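Local coordinates for protein alpha-amylase (Eisenia fetida, PDB 6M4K) that probably cleaves internal alpha-1,4-glucosidic linkages of starch and related polysaccharides as a calcium-binding TIM-barrel amylase of glycosyl hydrolase family 13, at residues 66-72 / 103-109; 136-140 / 169-173. All coordinates share one frame; numbering follows the deposited sequence.

Contact 1: residues 66-72 / 103-109; sequences RYQPVSY and VLNHMTG. With CA (calcium ion), chain B.
M107 and P69 meet at the centre of this contact, where two loops of the family 13 TIM barrel pack together: residues 66-72 belong to the loop after strand 44-47, and residues 103-109 to the loop that follows strand 97-102. The flexible methionine suits its place because its chain bends at both chi2 and chi3 (-59° and -75°), curling the thioether round the proline. M107 SD lies 3.9 Å from P69 CB, while the methyl CE reaches the carbonyl oxygens of P69 and V70. The same sulfur stands obliquely beside the Y72 ring, a Met-aromatic contact with M107 SD 5.4 Å from the ring centroid. P69 O is buried by this packing and has no polar partner in the model.

Beyond the proline lies V103, which divides its two methyls between two partners. V103 CG1 packs 3.6 Å from P69 CG, and CG2 meets CD1 of Y67, whose hydroxyl is hydrogen-bonded to D101. A rigid, compact proline ring fits well between such a branched side chain and the thioether. A water bridges the two segments, accepting from Y72 OH and donating to V103 O and H106 O; Y133, outside them, is the stronger polar partner of Y72.

Two direct hydrogen bonds complete the join. Q68 extends its amide so that Q68 OE1 accepts from G109 N at 2.9 Å, a nearly straight bond (172°) whose donor stands above the carbonyl plane; R54 also donates to this oxygen. H106 uses both ring nitrogens: NE2 donates to Y67 O, and H106 ND1 accepts from N105 ND2 at 3.0 Å. That bond helps hold the amide of N105 with its other end on the metal, N105 OD1 lying 2.4 Å from the calcium ion.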
loop_
_atom_site.group_PDB
_atom_site.type_symbol
_atom_site.label_atom_id
_atom_site.label_comp_id
_atom_site.label_asym_id
_atom_site.label_seq_id
_atom_site.Cartn_x
_atom_site.Cartn_y
_atom_site.Cartn_z
ATOM N N ARG A 66 8.763 -14.270 3.872
ATOM C CA ARG A 66 7.376 -14.441 3.454
ATOM C C ARG A 66 7.178 -14.249 1.960
ATOM O O ARG A 66 6.104 -14.600 1.455
ATOM C CB ARG A 66 6.444 -13.529 4.257
ATOM C CG ARG A 66 6.454 -13.892 5.731
ATOM C CD ARG A 66 5.476 -13.071 6.523
ATOM N NE ARG A 66 4.086 -13.488 6.303
ATOM C CZ ARG A 66 3.105 -13.181 7.137
ATOM N NH1 ARG A 66 3.374 -12.479 8.233
ATOM N NH2 ARG A 66 1.860 -13.587 6.914
ATOM N N TYR A 67 8.188 -13.768 1.242
ATOM C CA TYR A 67 8.121 -13.622 -0.205
ATOM C C TYR A 67 8.780 -14.787 -0.936
ATOM O O TYR A 67 9.038 -14.689 -2.140
ATOM C CB TYR A 67 8.649 -12.240 -0.619
ATOM C CG TYR A 67 7.676 -11.191 -0.126
ATOM C CD1 TYR A 67 6.536 -10.880 -0.865
ATOM C CD2 TYR A 67 7.838 -10.575 1.109
ATOM C CE1 TYR A 67 5.598 -9.970 -0.398
ATOM C CE2 TYR A 67 6.911 -9.663 1.586
ATOM C CZ TYR A 67 5.793 -9.364 0.823
ATOM O OH TYR A 67 4.882 -8.463 1.330
ATOM N N GLN A 68 9.009 -15.904 -0.231
ATOM C CA GLN A 68 9.526 -17.149 -0.799
ATOM C C GLN A 68 8.536 -18.265 -0.503
ATOM O O GLN A 68 8.671 -18.990 0.499
ATOM C CB GLN A 68 10.921 -17.461 -0.262
ATOM C CG GLN A 68 11.937 -16.472 -0.783
ATOM C CD GLN A 68 13.361 -16.859 -0.461
ATOM O OE1 GLN A 68 13.756 -18.018 -0.618
ATOM N NE2 GLN A 68 14.142 -15.893 -0.007
ATOM N N PRO A 69 7.535 -18.456 -1.360
ATOM C CA PRO A 69 6.551 -19.516 -1.130
ATOM C C PRO A 69 7.184 -20.901 -1.107
ATOM O O PRO A 69 8.101 -21.211 -1.876
ATOM C CB PRO A 69 5.591 -19.376 -2.315
ATOM C CG PRO A 69 5.716 -17.945 -2.710
ATOM C CD PRO A 69 7.164 -17.595 -2.500
ATOM N N VAL A 70 6.633 -21.733 -0.230
ATOM C CA VAL A 70 6.966 -23.146 -0.151
ATOM C C VAL A 70 5.793 -24.029 -0.574
ATOM O O VAL A 70 5.988 -25.064 -1.218
ATOM C CB VAL A 70 7.481 -23.495 1.265
ATOM C CG1 VAL A 70 7.572 -25.014 1.473
ATOM C CG2 VAL A 70 8.836 -22.834 1.499
ATOM N N SER A 71 4.568 -23.618 -0.263
ATOM C CA SER A 71 3.373 -24.286 -0.767
ATOM C C SER A 71 2.219 -23.296 -0.692
ATOM O O SER A 71 2.402 -22.130 -0.336
ATOM C CB SER A 71 3.060 -25.568 0.011
ATOM O OG SER A 71 2.337 -25.265 1.186
ATOM N N TYR A 72 1.022 -23.768 -1.042
ATOM C CA TYR A 72 -0.180 -22.946 -0.961
ATOM C C TYR A 72 -1.094 -23.358 0.188
ATOM O O TYR A 72 -2.269 -22.970 0.210
ATOM C CB TYR A 72 -0.895 -22.896 -2.314
ATOM C CG TYR A 72 0.026 -22.446 -3.429
ATOM C CD1 TYR A 72 0.435 -21.116 -3.534
ATOM C CD2 TYR A 72 0.505 -23.349 -4.372
ATOM C CE1 TYR A 72 1.293 -20.709 -4.546
ATOM C CE2 TYR A 72 1.358 -22.950 -5.384
ATOM C CZ TYR A 72 1.746 -21.628 -5.483
ATOM O OH TYR A 72 2.597 -21.246 -6.496
ATOM N N VAL A 103 1.798 -14.209 -3.953
ATOM C CA VAL A 103 3.156 -14.331 -4.470
ATOM C C VAL A 103 3.155 -15.478 -5.475
ATOM O O VAL A 103 3.243 -16.651 -5.087
ATOM C CB VAL A 103 4.169 -14.555 -3.340
ATOM C CG1 VAL A 103 5.575 -14.565 -3.901
ATOM C CG2 VAL A 103 4.012 -13.461 -2.280
ATOM N N LEU A 104 3.048 -15.147 -6.764
ATOM C CA LEU A 104 2.846 -16.137 -7.820
ATOM C C LEU A 104 4.009 -16.258 -8.794
ATOM O O LEU A 104 4.023 -17.197 -9.603
ATOM C CB LEU A 104 1.568 -15.818 -8.618
ATOM C CG LEU A 104 0.287 -15.697 -7.793
ATOM C CD1 LEU A 104 -0.890 -15.407 -8.724
ATOM C CD2 LEU A 104 0.009 -16.928 -6.945
ATOM N N ASN A 105 4.979 -15.351 -8.757
ATOM C CA ASN A 105 6.049 -15.359 -9.750
ATOM C C ASN A 105 7.076 -16.455 -9.504
ATOM O O ASN A 105 7.726 -16.909 -10.452
ATOM C CB ASN A 105 6.741 -13.996 -9.766
ATOM C CG ASN A 105 7.951 -13.955 -10.674
ATOM O OD1 ASN A 105 7.839 -13.994 -11.902
ATOM N ND2 ASN A 105 9.116 -13.843 -10.069
ATOM N N HIS A 106 7.259 -16.871 -8.255
ATOM C CA HIS A 106 8.421 -17.663 -7.889
ATOM C C HIS A 106 8.101 -18.458 -6.641
ATOM O O HIS A 106 7.064 -18.278 -5.997
ATOM C CB HIS A 106 9.604 -16.738 -7.646
ATOM C CG HIS A 106 9.301 -15.618 -6.701
ATOM N ND1 HIS A 106 9.002 -14.340 -7.130
ATOM C CD2 HIS A 106 9.230 -15.594 -5.350
ATOM C CE1 HIS A 106 8.774 -13.576 -6.074
ATOM N NE2 HIS A 106 8.905 -14.311 -4.982
ATOM N N MET A 107 9.019 -19.370 -6.322
ATOM C CA MET A 107 8.995 -20.093 -5.056
ATOM C C MET A 107 10.123 -19.578 -4.163
ATOM O O MET A 107 10.136 -18.395 -3.805
ATOM C CB MET A 107 9.032 -21.606 -5.298
ATOM C CG MET A 107 7.823 -22.136 -6.058
ATOM S SD MET A 107 6.223 -21.820 -5.267
ATOM C CE MET A 107 6.245 -23.039 -3.939
ATOM N N THR A 108 11.082 -20.422 -3.798
ATOM C CA THR A 108 12.199 -19.976 -2.976
ATOM C C THR A 108 13.415 -19.688 -3.841
ATOM O O THR A 108 13.444 -19.979 -5.042
ATOM C CB THR A 108 12.591 -21.036 -1.937
ATOM O OG1 THR A 108 13.119 -22.197 -2.613
ATOM C CG2 THR A 108 11.403 -21.426 -1.094
ATOM N N GLY A 109 14.445 -19.140 -3.198
ATOM C CA GLY A 109 15.781 -19.153 -3.753
ATOM C C GLY A 109 16.421 -20.521 -3.598
ATOM O O GLY A 109 15.756 -21.531 -3.345
HETATM CA CA CA B . 8.911 -14.695 -13.955
HETATM O O HOH W 1 4.109 -19.070 -6.005
HETATM O O HOH W 2 7.417 -16.524 -13.157
HETATM O O HOH W 3 11.048 -13.294 -13.675
HETATM O O HOH W 4 7.429 -15.403 -15.861
#

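Contact 2: residues 136-140 / 169-173; sequences NDFHG and RDLDG. With CA (calcium ion), chain B.
D137 opens the contact through its backbone: D137 O accepts a nearly straight hydrogen bond from D172 N (2.8 Å, 173°), the first of two backbone bonds by which these loops of the catalytic domain form a single beta bridge, F138 with L171. The D137 carboxylate turns elsewhere, to G134 N.

F138 supplies the apolar part. The F138 ring takes L171 CD2 over one face, 3.8 Å from the centroid, in a CH-pi contact, while R169 O sits at the ring edge. A flat, broad side chain suits this position, since it can meet a methyl with its face and a carbonyl with its C-H rim at once.

H139 follows, and H139 N donates to D170 O at 2.8 Å, the other bond of the bridge. The imidazole then passes beside the same aspartate, where H139 ND1 donates to D170 OD2 at 2.7 Å, in the ring plane and on the anti lone pair of the oxygen. D172 CA lies over one ring face in a second CH-pi contact. With an alanine here, D170 OD2 would probably lose its second-shell N-H, leaving the metal to hold the carboxylate alone, and a gap would open beside D172 CA.

Both oxygens of D170 bind the calcium ion, D170 OD1 and D170 OD2 each at 2.5 Å. OD2 is thus shared between metal and imidazole. Gripped by the metal through both oxygens and by H139 through one, the carboxylate is probably hindered from rotating, and the N-H and the cation would together be expected to stabilise its negative charge.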
loop_
_atom_site.group_PDB
_atom_site.type_symbol
_atom_site.label_atom_id
_atom_site.label_comp_id
_atom_site.label_asym_id
_atom_site.label_seq_id
_atom_site.Cartn_x
_atom_site.Cartn_y
_atom_site.Cartn_z
ATOM N N ASN A 136 9.957 -29.214 -14.162
ATOM C CA ASN A 136 9.192 -28.897 -15.367
ATOM C C ASN A 136 8.279 -27.701 -15.167
ATOM O O ASN A 136 7.775 -27.145 -16.149
ATOM C CB ASN A 136 8.336 -30.089 -15.807
ATOM C CG ASN A 136 9.164 -31.270 -16.252
ATOM O OD1 ASN A 136 10.262 -31.105 -16.768
ATOM N ND2 ASN A 136 8.644 -32.474 -16.038
ATOM N N ASP A 137 8.047 -27.305 -13.923
ATOM C CA ASP A 137 7.159 -26.198 -13.613
ATOM C C ASP A 137 7.873 -24.862 -13.533
ATOM O O ASP A 137 7.221 -23.850 -13.251
ATOM C CB ASP A 137 6.426 -26.501 -12.306
ATOM C CG ASP A 137 5.640 -27.785 -12.394
ATOM O OD1 ASP A 137 4.892 -27.932 -13.391
ATOM O OD2 ASP A 137 5.782 -28.646 -11.507
ATOM N N PHE A 138 9.172 -24.823 -13.810
ATOM C CA PHE A 138 9.975 -23.619 -13.684
ATOM C C PHE A 138 10.631 -23.276 -15.008
ATOM O O PHE A 138 10.888 -24.151 -15.847
ATOM C CB PHE A 138 11.081 -23.794 -12.633
ATOM C CG PHE A 138 10.560 -23.930 -11.240
ATOM C CD1 PHE A 138 10.150 -25.162 -10.751
ATOM C CD2 PHE A 138 10.440 -22.809 -10.428
ATOM C CE1 PHE A 138 9.641 -25.277 -9.471
ATOM C CE2 PHE A 138 9.944 -22.905 -9.154
ATOM C CZ PHE A 138 9.535 -24.137 -8.664
ATOM N N HIS A 139 10.897 -21.988 -15.184
ATOM C CA HIS A 139 11.870 -21.564 -16.171
ATOM C C HIS A 139 13.262 -22.032 -15.749
ATOM O O HIS A 139 13.561 -22.176 -14.561
ATOM C CB HIS A 139 11.832 -20.044 -16.294
ATOM C CG HIS A 139 10.546 -19.520 -16.855
ATOM N ND1 HIS A 139 9.871 -18.452 -16.300
ATOM C CD2 HIS A 139 9.815 -19.911 -17.925
ATOM C CE1 HIS A 139 8.780 -18.208 -17.004
ATOM N NE2 HIS A 139 8.725 -19.075 -18.000
ATOM N N GLY A 140 14.111 -22.275 -16.727
ATOM C CA GLY A 140 15.459 -22.758 -16.480
ATOM C C GLY A 140 16.372 -22.351 -17.607
ATOM O O GLY A 140 16.132 -21.346 -18.285
ATOM N N ARG A 169 13.564 -18.896 -7.651
ATOM C CA ARG A 169 13.275 -19.852 -8.714
ATOM C C ARG A 169 11.966 -19.480 -9.404
ATOM O O ARG A 169 10.920 -19.343 -8.765
ATOM C CB ARG A 169 13.239 -21.276 -8.153
ATOM C CG ARG A 169 14.519 -21.725 -7.394
ATOM C CD ARG A 169 15.816 -21.217 -8.002
ATOM N NE ARG A 169 16.992 -21.992 -7.587
ATOM C CZ ARG A 169 18.177 -21.466 -7.301
ATOM N NH1 ARG A 169 18.372 -20.153 -7.333
ATOM N NH2 ARG A 169 19.187 -22.264 -6.973
ATOM N N ASP A 170 12.032 -19.321 -10.717
ATOM C CA ASP A 170 11.013 -18.592 -11.461
ATOM C C ASP A 170 10.007 -19.565 -12.062
ATOM O O ASP A 170 10.370 -20.397 -12.900
ATOM C CB ASP A 170 11.680 -17.768 -12.556
ATOM C CG ASP A 170 10.774 -16.689 -13.084
ATOM O OD1 ASP A 170 10.482 -15.743 -12.313
ATOM O OD2 ASP A 170 10.342 -16.756 -14.255
ATOM N N LEU A 171 8.745 -19.454 -11.657
ATOM C CA LEU A 171 7.727 -20.382 -12.138
ATOM C C LEU A 171 7.402 -20.144 -13.609
ATOM O O LEU A 171 7.440 -19.018 -14.108
ATOM C CB LEU A 171 6.457 -20.274 -11.295
ATOM C CG LEU A 171 6.563 -20.956 -9.930
ATOM C CD1 LEU A 171 5.450 -20.471 -8.995
ATOM C CD2 LEU A 171 6.552 -22.480 -10.079
ATOM N N ASP A 172 7.067 -21.229 -14.308
ATOM C CA ASP A 172 6.644 -21.138 -15.705
ATOM C C ASP A 172 5.149 -20.844 -15.736
ATOM O O ASP A 172 4.309 -21.744 -15.775
ATOM C CB ASP A 172 6.997 -22.410 -16.468
ATOM C CG ASP A 172 6.586 -22.342 -17.921
ATOM O OD1 ASP A 172 6.185 -21.248 -18.371
ATOM O OD2 ASP A 172 6.684 -23.376 -18.619
ATOM N N GLY A 173 4.811 -19.552 -15.732
ATOM C CA GLY A 173 3.424 -19.141 -15.754
ATOM C C GLY A 173 2.687 -19.442 -17.043
ATOM O O GLY A 173 1.467 -19.245 -17.092
HETATM CA CA CA B . 8.911 -14.695 -13.955
HETATM O O HOH W 5 14.162 -20.229 -12.533
HETATM O O HOH W 2 7.417 -16.524 -13.157
HETATM O O HOH W 3 11.048 -13.294 -13.675
HETATM O O HOH W 4 7.429 -15.403 -15.861
#

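Overall arrangement
Contact 1 closes before contact 2 opens along the chain, and their centres lie 12 Å apart on the same side of the chain's centre. Contact 1 joins loops that follow barrel strands 44-47 and 97-102; contact 2 lies within the long excursion between strands 97-102 and 196-199, which probably corresponds to domain B of other family 13 alpha-amylases. Segments 103-109 and 169-173 are tied by probable backbone hydrogen bonds from R169 N to T108 O (2.8 Å) and from L171 N to N105 O (3.0 Å). One calcium ion joins D170 and R161 of the excursion to N105, just after strand 97-102, and H204, after strand 196-199, consistent with a site between domain B and the barrel.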